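Local coordinates for chain length determinant protein (PDB 4E2H) that probably sets the modal length of lipopolysaccharide O-antigen chains from the periplasmic side of the inner membrane, at residues 137-140 with 141-145; 148-151 with 152-156; 156-159 with 160-163. All blocks are in the same frame, centred on the assembly; numbering follows the deposited sequence.

Contact 1: residues 137-140 with 141-145; sequences LRTQ and EVVAQ
E141 N donates to L137 O at 2.7 Å, and with that bond residues 137-140 pass straight into 141-145 as one unbroken alpha helix. The next two bonds of the pattern follow in order. V142 N meets R138 O at 2.9 Å, and V143 N meets T139 O at 3.1 Å. The fourth bond, A144 N to Q140 O, is longer and weak.

The side chains mostly lie against backbone rather than against each other. E141 folds back along the helix toward the preceding turn. Its chain bends at CG (chi2 119°), which carries OE1 alongside the backbone of R138, 3.3 Å from R138 CA. E141 OE1 also passes L137 CB at 4.1 Å. The other carboxylate oxygen, OE2, is held by the hydroxyl of Y209, so the acid is gripped from outside the turn. R138 does not pair with E141. Its guanidinium turns to D135 instead, in a salt bridge to a residue just before the segment. V142 and V143 each place CG2 beside the backbone N and near a carbonyl oxygen of the turn before. V142 CG2 lies 3.4 Å from R138 O, and V143 CG2 lies 3.2 Å from T139 O.

The contact is a piece of the long helix 97-164, the extended helix of the periplasmic domain. L137 and Q140 rest on helix 207-219 of the same chain, and A144 touches F205 in the loop before it. R138, T139, V142 and V143 instead pack on a second subunit, against its D218, Q214 and Q211.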
ATOM      1  N   LEU C 137       4.997   7.290  13.446  1.00 43.81           N
ATOM      2  CA  LEU C 137       5.457   6.957  14.789  1.00 45.80           C
ATOM      3  C   LEU C 137       5.598   8.245  15.604  1.00 47.96           C
ATOM      4  O   LEU C 137       4.902   8.452  16.593  1.00 47.92           O
ATOM      5  CB  LEU C 137       6.789   6.217  14.762  1.00 46.80           C
ATOM      6  CG  LEU C 137       6.730   4.721  14.446  1.00 45.21           C
ATOM      7  CD1 LEU C 137       8.086   4.103  14.707  1.00 42.12           C
ATOM      8  CD2 LEU C 137       5.663   4.055  15.291  1.00 43.68           C
ATOM      9  N   ARG C 138       6.505   9.110  15.173  1.00 52.10           N
ATOM     10  CA  ARG C 138       6.706  10.378  15.832  1.00 51.91           C
ATOM     11  C   ARG C 138       5.374  11.014  16.205  1.00 50.19           C
ATOM     12  O   ARG C 138       5.174  11.430  17.350  1.00 49.38           O
ATOM     13  CB  ARG C 138       7.501  11.324  14.944  1.00 52.05           C
ATOM     14  CG  ARG C 138       7.602  12.709  15.527  1.00 52.26           C
ATOM     15  CD  ARG C 138       8.476  13.619  14.687  1.00 58.67           C
ATOM     16  NE  ARG C 138       8.736  13.068  13.359  1.00 68.12           N
ATOM     17  CZ  ARG C 138       7.976  13.275  12.283  1.00 64.77           C
ATOM     18  NH1 ARG C 138       6.877  14.029  12.363  1.00 60.48           N
ATOM     19  NH2 ARG C 138       8.315  12.713  11.127  1.00 56.19           N
ATOM     20  N   THR C 139       4.464  11.101  15.244  1.00 31.28           N
ATOM     21  CA  THR C 139       3.157  11.694  15.518  1.00 30.06           C
ATOM     22  C   THR C 139       2.427  11.008  16.672  1.00 33.72           C
ATOM     23  O   THR C 139       1.836  11.677  17.548  1.00 31.24           O
ATOM     24  CB  THR C 139       2.249  11.667  14.292  1.00 28.58           C
ATOM     25  OG1 THR C 139       2.682  12.673  13.360  1.00 33.87           O
ATOM     26  CG2 THR C 139       0.770  11.906  14.706  1.00 18.54           C
ATOM     27  N   GLN C 140       2.466   9.679  16.664  1.00 45.45           N
ATOM     28  CA  GLN C 140       1.785   8.882  17.673  1.00 46.57           C
ATOM     29  C   GLN C 140       2.548   8.936  18.993  1.00 46.99           C
ATOM     30  O   GLN C 140       1.977   8.726  20.063  1.00 44.79           O
ATOM     31  CB  GLN C 140       1.645   7.443  17.198  1.00 43.54           C
ATOM     32  CG  GLN C 140       0.301   7.152  16.614  1.00 46.20           C
ATOM     33  CD  GLN C 140       0.155   5.705  16.199  1.00 55.40           C
ATOM     34  OE1 GLN C 140       1.070   5.112  15.612  1.00 55.49           O
ATOM     35  NE2 GLN C 140      -1.001   5.120  16.509  1.00 59.95           N
ATOM     36  N   GLU C 141       3.845   9.205  18.907  1.00 45.21           N
ATOM     37  CA  GLU C 141       4.646   9.426  20.095  1.00 47.11           C
ATOM     38  C   GLU C 141       4.182  10.706  20.790  1.00 47.50           C
ATOM     39  O   GLU C 141       3.953  10.737  22.000  1.00 44.29           O
ATOM     40  CB  GLU C 141       6.120   9.546  19.721  1.00 47.80           C
ATOM     41  CG  GLU C 141       6.974   8.396  20.190  1.00 50.79           C
ATOM     42  CD  GLU C 141       7.629   7.638  19.038  1.00 56.03           C
ATOM     43  OE1 GLU C 141       8.061   8.305  18.051  1.00 56.32           O
ATOM     44  OE2 GLU C 141       7.699   6.378  19.123  1.00 51.61           O
ATOM     45  N   VAL C 142       4.045  11.766  20.008  1.00 39.87           N
ATOM     46  CA  VAL C 142       3.658  13.069  20.539  1.00 36.89           C
ATOM     47  C   VAL C 142       2.272  13.039  21.183  1.00 38.55           C
ATOM     48  O   VAL C 142       2.074  13.567  22.282  1.00 43.68           O
ATOM     49  CB  VAL C 142       3.634  14.108  19.429  1.00 38.84           C
ATOM     50  CG1 VAL C 142       2.850  15.336  19.898  1.00 39.01           C
ATOM     51  CG2 VAL C 142       5.073  14.443  18.982  1.00 37.93           C
ATOM     52  N   VAL C 143       1.319  12.415  20.489  1.00 29.20           N
ATOM     53  CA  VAL C 143      -0.036  12.257  20.991  1.00 27.75           C
ATOM     54  C   VAL C 143      -0.075  11.598  22.361  1.00 32.86           C
ATOM     55  O   VAL C 143      -0.860  12.014  23.213  1.00 29.81           O
ATOM     56  CB  VAL C 143      -0.888  11.397  20.046  1.00 28.61           C
ATOM     57  CG1 VAL C 143      -2.197  11.009  20.706  1.00 26.20           C
ATOM     58  CG2 VAL C 143      -1.137  12.134  18.740  1.00 32.30           C
ATOM     59  N   ALA C 144       0.748  10.559  22.558  1.00 35.61           N
ATOM     60  CA  ALA C 144       0.722   9.800  23.806  1.00 35.30           C
ATOM     61  C   ALA C 144       1.484  10.502  24.926  1.00 39.27           C
ATOM     62  O   ALA C 144       1.189  10.286  26.102  1.00 39.52           O
ATOM     63  CB  ALA C 144       1.252   8.414  23.611  1.00 28.77           C
ATOM     64  N   GLN C 145       2.457  11.340  24.578  1.00 46.15           N
ATOM     65  CA  GLN C 145       3.212  12.070  25.597  1.00 50.09           C
ATOM     66  C   GLN C 145       2.392  13.229  26.145  1.00 52.28           C
ATOM     67  O   GLN C 145       2.548  13.649  27.295  1.00 52.16           O
ATOM     68  CB  GLN C 145       4.512  12.621  25.024  1.00 50.16           C
ATOM     69  CG  GLN C 145       5.314  13.403  26.047  1.00 53.40           C
ATOM     70  CD  GLN C 145       5.963  12.495  27.079  1.00 54.66           C
ATOM     71  OE1 GLN C 145       6.177  11.303  26.835  1.00 56.83           O
ATOM     72  NE2 GLN C 145       6.301  13.062  28.235  1.00 60.39           N
TER

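Contact 2: residues 148-151 with 152-156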
ATOM      1  N   LYS C 148      -0.332  11.854  28.326  1.00 43.96           N
ATOM      2  CA  LYS C 148       0.234  11.624  29.646  1.00 43.36           C
ATOM      3  C   LYS C 148       0.395  12.935  30.409  1.00 42.03           C
ATOM      4  O   LYS C 148      -0.078  13.056  31.539  1.00 41.54           O
ATOM      5  CB  LYS C 148       1.558  10.869  29.536  1.00 45.95           C
ATOM      6  CG  LYS C 148       2.335  10.723  30.824  1.00 46.13           C
ATOM      7  CD  LYS C 148       3.520   9.792  30.601  1.00 47.48           C
ATOM      8  CE  LYS C 148       4.669  10.150  31.524  1.00 50.60           C
ATOM      9  NZ  LYS C 148       5.992   9.886  30.899  1.00 47.79           N
ATOM     10  N   ASP C 149       1.015  13.933  29.791  1.00 47.96           N
ATOM     11  CA  ASP C 149       1.251  15.190  30.504  1.00 47.94           C
ATOM     12  C   ASP C 149      -0.018  15.886  30.991  1.00 46.25           C
ATOM     13  O   ASP C 149      -0.055  16.424  32.105  1.00 47.28           O
ATOM     14  CB  ASP C 149       2.159  16.116  29.706  1.00 49.67           C
ATOM     15  CG  ASP C 149       3.484  15.453  29.396  1.00 61.18           C
ATOM     16  OD1 ASP C 149       3.684  14.336  29.929  1.00 56.89           O
ATOM     17  OD2 ASP C 149       4.310  16.024  28.642  1.00 63.83           O
ATOM     18  N   LEU C 150      -1.060  15.863  30.177  1.00 26.68           N
ATOM     19  CA  LEU C 150      -2.373  16.291  30.666  1.00 29.46           C
ATOM     20  C   LEU C 150      -2.810  15.488  31.899  1.00 26.33           C
ATOM     21  O   LEU C 150      -3.289  16.060  32.860  1.00 23.98           O
ATOM     22  CB  LEU C 150      -3.450  16.174  29.583  1.00 27.92           C
ATOM     23  CG  LEU C 150      -4.879  16.171  30.147  1.00 25.92           C
ATOM     24  CD1 LEU C 150      -5.322  17.577  30.475  1.00 29.11           C
ATOM     25  CD2 LEU C 150      -5.857  15.533  29.145  1.00 29.88           C
ATOM     26  N   ARG C 151      -2.638  14.172  31.881  1.00 27.47           N
ATOM     27  CA  ARG C 151      -3.042  13.377  33.026  1.00 25.66           C
ATOM     28  C   ARG C 151      -2.201  13.808  34.225  1.00 30.45           C
ATOM     29  O   ARG C 151      -2.739  13.942  35.333  1.00 24.87           O
ATOM     30  CB  ARG C 151      -2.941  11.881  32.755  1.00 23.70           C
ATOM     31  CG  ARG C 151      -3.509  10.990  33.859  1.00 23.33           C
ATOM     32  CD  ARG C 151      -4.852  11.532  34.417  1.00 27.56           C
ATOM     33  NE  ARG C 151      -5.607  10.455  35.077  1.00 32.23           N
ATOM     34  CZ  ARG C 151      -6.921  10.462  35.312  1.00 29.68           C
ATOM     35  NH1 ARG C 151      -7.660  11.499  34.957  1.00 31.20           N
ATOM     36  NH2 ARG C 151      -7.498   9.424  35.911  1.00 33.56           N
ATOM     37  N   ILE C 152      -0.911  14.105  34.010  1.00 37.64           N
ATOM     38  CA  ILE C 152      -0.074  14.643  35.114  1.00 39.56           C
ATOM     39  C   ILE C 152      -0.516  16.025  35.645  1.00 40.03           C
ATOM     40  O   ILE C 152      -0.420  16.290  36.845  1.00 38.86           O
ATOM     41  CB  ILE C 152       1.451  14.689  34.800  1.00 39.09           C
ATOM     42  CG1 ILE C 152       2.120  13.347  35.096  1.00 43.67           C
ATOM     43  CG2 ILE C 152       2.152  15.704  35.672  1.00 40.21           C
ATOM     44  CD1 ILE C 152       1.196  12.265  35.612  1.00 47.66           C
ATOM     45  N   ARG C 153      -0.982  16.919  34.781  1.00 36.92           N
ATOM     46  CA  ARG C 153      -1.446  18.202  35.298  1.00 35.99           C
ATOM     47  C   ARG C 153      -2.691  17.943  36.127  1.00 38.29           C
ATOM     48  O   ARG C 153      -2.879  18.555  37.172  1.00 39.64           O
ATOM     49  CB  ARG C 153      -1.675  19.249  34.201  1.00 33.69           C
ATOM     50  CG  ARG C 153      -0.377  19.650  33.499  1.00 38.27           C
ATOM     51  CD  ARG C 153      -0.561  20.740  32.430  1.00 42.04           C
ATOM     52  NE  ARG C 153      -1.631  20.449  31.473  1.00 43.85           N
ATOM     53  CZ  ARG C 153      -1.474  19.723  30.358  1.00 44.52           C
ATOM     54  NH1 ARG C 153      -0.280  19.223  30.045  1.00 38.55           N
ATOM     55  NH2 ARG C 153      -2.511  19.507  29.543  1.00 40.19           N
ATOM     56  N   GLN C 154      -3.515  16.995  35.696  1.00 33.35           N
ATOM     57  CA  GLN C 154      -4.711  16.647  36.460  1.00 34.20           C
ATOM     58  C   GLN C 154      -4.322  16.165  37.846  1.00 34.87           C
ATOM     59  O   GLN C 154      -4.909  16.564  38.842  1.00 37.98           O
ATOM     60  CB  GLN C 154      -5.534  15.580  35.727  1.00 30.42           C
ATOM     61  CG  GLN C 154      -6.217  16.133  34.491  1.00 33.55           C
ATOM     62  CD  GLN C 154      -7.176  15.158  33.852  1.00 32.73           C
ATOM     63  OE1 GLN C 154      -6.936  13.933  33.834  1.00 30.44           O
ATOM     64  NE2 GLN C 154      -8.290  15.688  33.334  1.00 25.45           N
ATOM     65  N   ILE C 155      -3.322  15.301  37.898  1.00 36.52           N
ATOM     66  CA  ILE C 155      -2.803  14.822  39.164  1.00 36.86           C
ATOM     67  C   ILE C 155      -2.213  15.963  40.007  1.00 38.58           C
ATOM     68  O   ILE C 155      -2.576  16.091  41.172  1.00 40.14           O
ATOM     69  CB  ILE C 155      -1.792  13.661  38.967  1.00 35.37           C
ATOM     70  CG1 ILE C 155      -2.553  12.359  38.699  1.00 35.76           C
ATOM     71  CG2 ILE C 155      -0.891  13.519  40.181  1.00 34.77           C
ATOM     72  CD1 ILE C 155      -1.941  11.483  37.611  1.00 36.13           C
ATOM     73  N   GLN C 156      -1.334  16.793  39.438  1.00 40.40           N
ATOM     74  CA  GLN C 156      -0.789  17.948  40.183  1.00 43.45           C
ATOM     75  C   GLN C 156      -1.905  18.771  40.812  1.00 41.56           C
ATOM     76  O   GLN C 156      -1.759  19.304  41.910  1.00 41.83           O
ATOM     77  CB  GLN C 156       0.062  18.864  39.290  1.00 43.28           C
ATOM     78  CG  GLN C 156       1.574  18.689  39.475  1.00 52.89           C
ATOM     79  CD  GLN C 156       2.368  18.903  38.178  1.00 53.66           C
ATOM     80  OE1 GLN C 156       1.827  19.372  37.172  1.00 53.41           O
ATOM     81  NE2 GLN C 156       3.656  18.548  38.202  1.00 52.60           N
TER
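R151 and Q154 form the polar side-chain link of this turn. R151 NH1 donates to Q154 OE1 at 2.8 Å, with an N-H angle of 163°. The amide oxygen lies at the edge of the guanidinium, almost exactly in its plane. Relative to the amide, the donor is tilted from the carbonyl plane. R151 starts with CG anti to the backbone N (chi1 -173°), then bends at chi2 (42°). That bend turns the chain along the helix and also brings R151 CD to 3.2 Å from Q154 OE1. The guanidinium has a second partner: R151 NH2 bonds to the carbonyl oxygen of V178, which probably helps fix its rotation.

This is the closely packed part. Q154 and I155 are buried, and I155 CD1 lies over the backbone at 3.4 Å from R151 O. It also reaches R151 CG, the two side chains crossing at about a right angle. Beneath them run four regular i to i+4 backbone bonds, from K148 O to I152 N through R151 O to I155 N.

The solvent side is that of R153. This residue is exposed, and its guanidinium curls back over the preceding turn without a hydrogen bond across the contact. One face covers the backbone at L150 CA. R153 NH2 also touches L150 CB at 3.5 Å. D149 carries the opposite charge, but D149 OD2 stays 5.8 Å from R153 NH1. The two charges are not in contact, and any attraction is long-range and probably weak.

The turn belongs to helix 97-164. I155 meets M194 and I195 of helix 187-195, while I152 and K148 lean on the connecting loop at E198 and L203. L150, R153 and Q154 pack on L203, P202 and V204 of a second subunit, and R151 touches S188 of a third.

Contact 3: residues 156-159 with 160-163; sequences QEAL and QYAN
Y161 lays one face of its ring over the backbone of the preceding turn. The carbonyl oxygen of E157 sits 3.5 Å above the ring plane, over its centre. A158 CB touches Y161 CD2 at 4.1 Å. The carboxylate plane of E157 stands nearly perpendicular to the ring, at 86°. With CG beside the backbone N (chi1 -48°), the ring is swung back along the helix over the E157 carbonyl.

On another side of the turn, the side chains of L159 and N163 cross at a slant, with L159 CG 4.1 Å from N163 ND2. Their backbones are joined by a bond from N163 N to L159 O, 2.8 Å long. A162 N bonds to A158 O at 3.0 Å.

These bonds mark the i to i+4 pattern of an alpha helix, here near the C-terminal end of helix 97-164. The pattern is less regular at Q160, whose N makes a weak bond to E157 O, three residues back.

Further out, E157 OE2 is hydrogen-bonded to T200 OG1 of a second subunit, which probably helps position the acid beside the tyrosine. Y161 also packs on S193 of that subunit, and on Q180 and F184 of its own chain. A158, L159 and N163 face helix 187-195, at L191 and S188.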
ATOM      1  N   GLN C 156      -1.334  16.793  39.438  1.00 40.40           N
ATOM      2  CA  GLN C 156      -0.789  17.948  40.183  1.00 43.45           C
ATOM      3  C   GLN C 156      -1.905  18.771  40.812  1.00 41.56           C
ATOM      4  O   GLN C 156      -1.759  19.304  41.910  1.00 41.83           O
ATOM      5  CB  GLN C 156       0.062  18.864  39.290  1.00 43.28           C
ATOM      6  CG  GLN C 156       1.574  18.689  39.475  1.00 52.89           C
ATOM      7  CD  GLN C 156       2.368  18.903  38.178  1.00 53.66           C
ATOM      8  OE1 GLN C 156       1.827  19.372  37.172  1.00 53.41           O
ATOM      9  NE2 GLN C 156       3.656  18.548  38.202  1.00 52.60           N
ATOM     10  N   GLU C 157      -3.020  18.850  40.099  1.00 42.55           N
ATOM     11  CA  GLU C 157      -4.119  19.713  40.463  1.00 43.63           C
ATOM     12  C   GLU C 157      -4.875  19.118  41.640  1.00 46.78           C
ATOM     13  O   GLU C 157      -5.189  19.809  42.623  1.00 47.49           O
ATOM     14  CB  GLU C 157      -5.039  19.879  39.263  1.00 40.33           C
ATOM     15  CG  GLU C 157      -6.138  20.877  39.424  1.00 47.99           C
ATOM     16  CD  GLU C 157      -5.657  22.324  39.244  1.00 55.53           C
ATOM     17  OE1 GLU C 157      -4.425  22.533  39.031  1.00 54.19           O
ATOM     18  OE2 GLU C 157      -6.520  23.251  39.314  1.00 49.24           O
ATOM     19  N   ALA C 158      -5.155  17.824  41.548  1.00 36.05           N
ATOM     20  CA  ALA C 158      -5.928  17.163  42.595  1.00 38.99           C
ATOM     21  C   ALA C 158      -5.131  17.024  43.904  1.00 40.42           C
ATOM     22  O   ALA C 158      -5.689  16.697  44.954  1.00 37.35           O
ATOM     23  CB  ALA C 158      -6.418  15.808  42.124  1.00 37.51           C
ATOM     24  N   LEU C 159      -3.823  17.252  43.836  1.00 45.01           N
ATOM     25  CA  LEU C 159      -2.994  17.116  45.018  1.00 46.18           C
ATOM     26  C   LEU C 159      -3.311  18.288  45.916  1.00 49.26           C
ATOM     27  O   LEU C 159      -3.406  18.138  47.137  1.00 45.44           O
ATOM     28  CB  LEU C 159      -1.514  17.135  44.665  1.00 45.50           C
ATOM     29  CG  LEU C 159      -0.560  17.126  45.852  1.00 43.66           C
ATOM     30  CD1 LEU C 159      -0.762  15.867  46.664  1.00 45.35           C
ATOM     31  CD2 LEU C 159       0.857  17.192  45.343  1.00 50.34           C
ATOM     32  N   GLN C 160      -3.478  19.454  45.297  1.00 49.21           N
ATOM     33  CA  GLN C 160      -3.908  20.641  46.008  1.00 47.37           C
ATOM     34  C   GLN C 160      -5.234  20.370  46.718  1.00 50.80           C
ATOM     35  O   GLN C 160      -5.351  20.584  47.923  1.00 51.84           O
ATOM     36  CB  GLN C 160      -4.065  21.795  45.028  1.00 50.34           C
ATOM     37  CG  GLN C 160      -2.755  22.254  44.447  1.00 52.26           C
ATOM     38  CD  GLN C 160      -2.935  23.435  43.523  1.00 63.84           C
ATOM     39  OE1 GLN C 160      -3.771  23.401  42.609  1.00 62.20           O
ATOM     40  NE2 GLN C 160      -2.168  24.508  43.766  1.00 62.43           N
ATOM     41  N   TYR C 161      -6.232  19.894  45.976  1.00 44.80           N
ATOM     42  CA  TYR C 161      -7.536  19.609  46.577  1.00 39.92           C
ATOM     43  C   TYR C 161      -7.342  18.723  47.794  1.00 40.22           C
ATOM     44  O   TYR C 161      -7.904  18.979  48.851  1.00 43.22           O
ATOM     45  CB  TYR C 161      -8.492  18.908  45.593  1.00 41.17           C
ATOM     46  CG  TYR C 161      -8.609  19.517  44.203  1.00 41.10           C
ATOM     47  CD1 TYR C 161      -8.275  20.841  43.959  1.00 39.28           C
ATOM     48  CD2 TYR C 161      -9.075  18.752  43.134  1.00 44.06           C
ATOM     49  CE1 TYR C 161      -8.392  21.386  42.688  1.00 46.21           C
ATOM     50  CE2 TYR C 161      -9.191  19.280  41.858  1.00 43.40           C
ATOM     51  CZ  TYR C 161      -8.850  20.599  41.634  1.00 46.15           C
ATOM     52  OH  TYR C 161      -8.969  21.138  40.365  1.00 44.21           O
ATOM     53  N   ALA C 162      -6.558  17.659  47.653  1.00 35.80           N
ATOM     54  CA  ALA C 162      -6.386  16.740  48.776  1.00 35.95           C
ATOM     55  C   ALA C 162      -5.657  17.424  49.953  1.00 37.29           C
ATOM     56  O   ALA C 162      -6.118  17.342  51.078  1.00 36.41           O
ATOM     57  CB  ALA C 162      -5.680  15.477  48.357  1.00 32.16           C
ATOM     58  N   ASN C 163      -4.535  18.097  49.690  1.00 39.05           N
ATOM     59  CA  ASN C 163      -3.862  18.882  50.721  1.00 42.17           C
ATOM     60  C   ASN C 163      -4.834  19.759  51.513  1.00 42.02           C
ATOM     61  O   ASN C 163      -4.888  19.678  52.744  1.00 41.49           O
ATOM     62  CB  ASN C 163      -2.756  19.761  50.135  1.00 36.84           C
ATOM     63  CG  ASN C 163      -1.495  18.976  49.828  1.00 37.45           C
ATOM     64  OD1 ASN C 163      -1.346  17.817  50.247  1.00 38.23           O
ATOM     65  ND2 ASN C 163      -0.568  19.607  49.096  1.00 30.97           N
TER

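All three contacts lie in sequence along helix 97-164. Contact 1 comes first, and contact 2 opens after it, with centres about 17 Å apart. Contact 3 begins at Q156, where contact 2 ends, and their centres are about 11 Å apart. None closes a loop. Each joins successive turns of one helix, and none nests within or crosses another. What changes is the partner from the same chain. Residues 137-145 lie beside helix 207-219, whereas residues 148-163 run past the connecting loop to helix 187-195. All three contacts touch the second subunit, so this C-terminal part of the helix faces another copy at each of them.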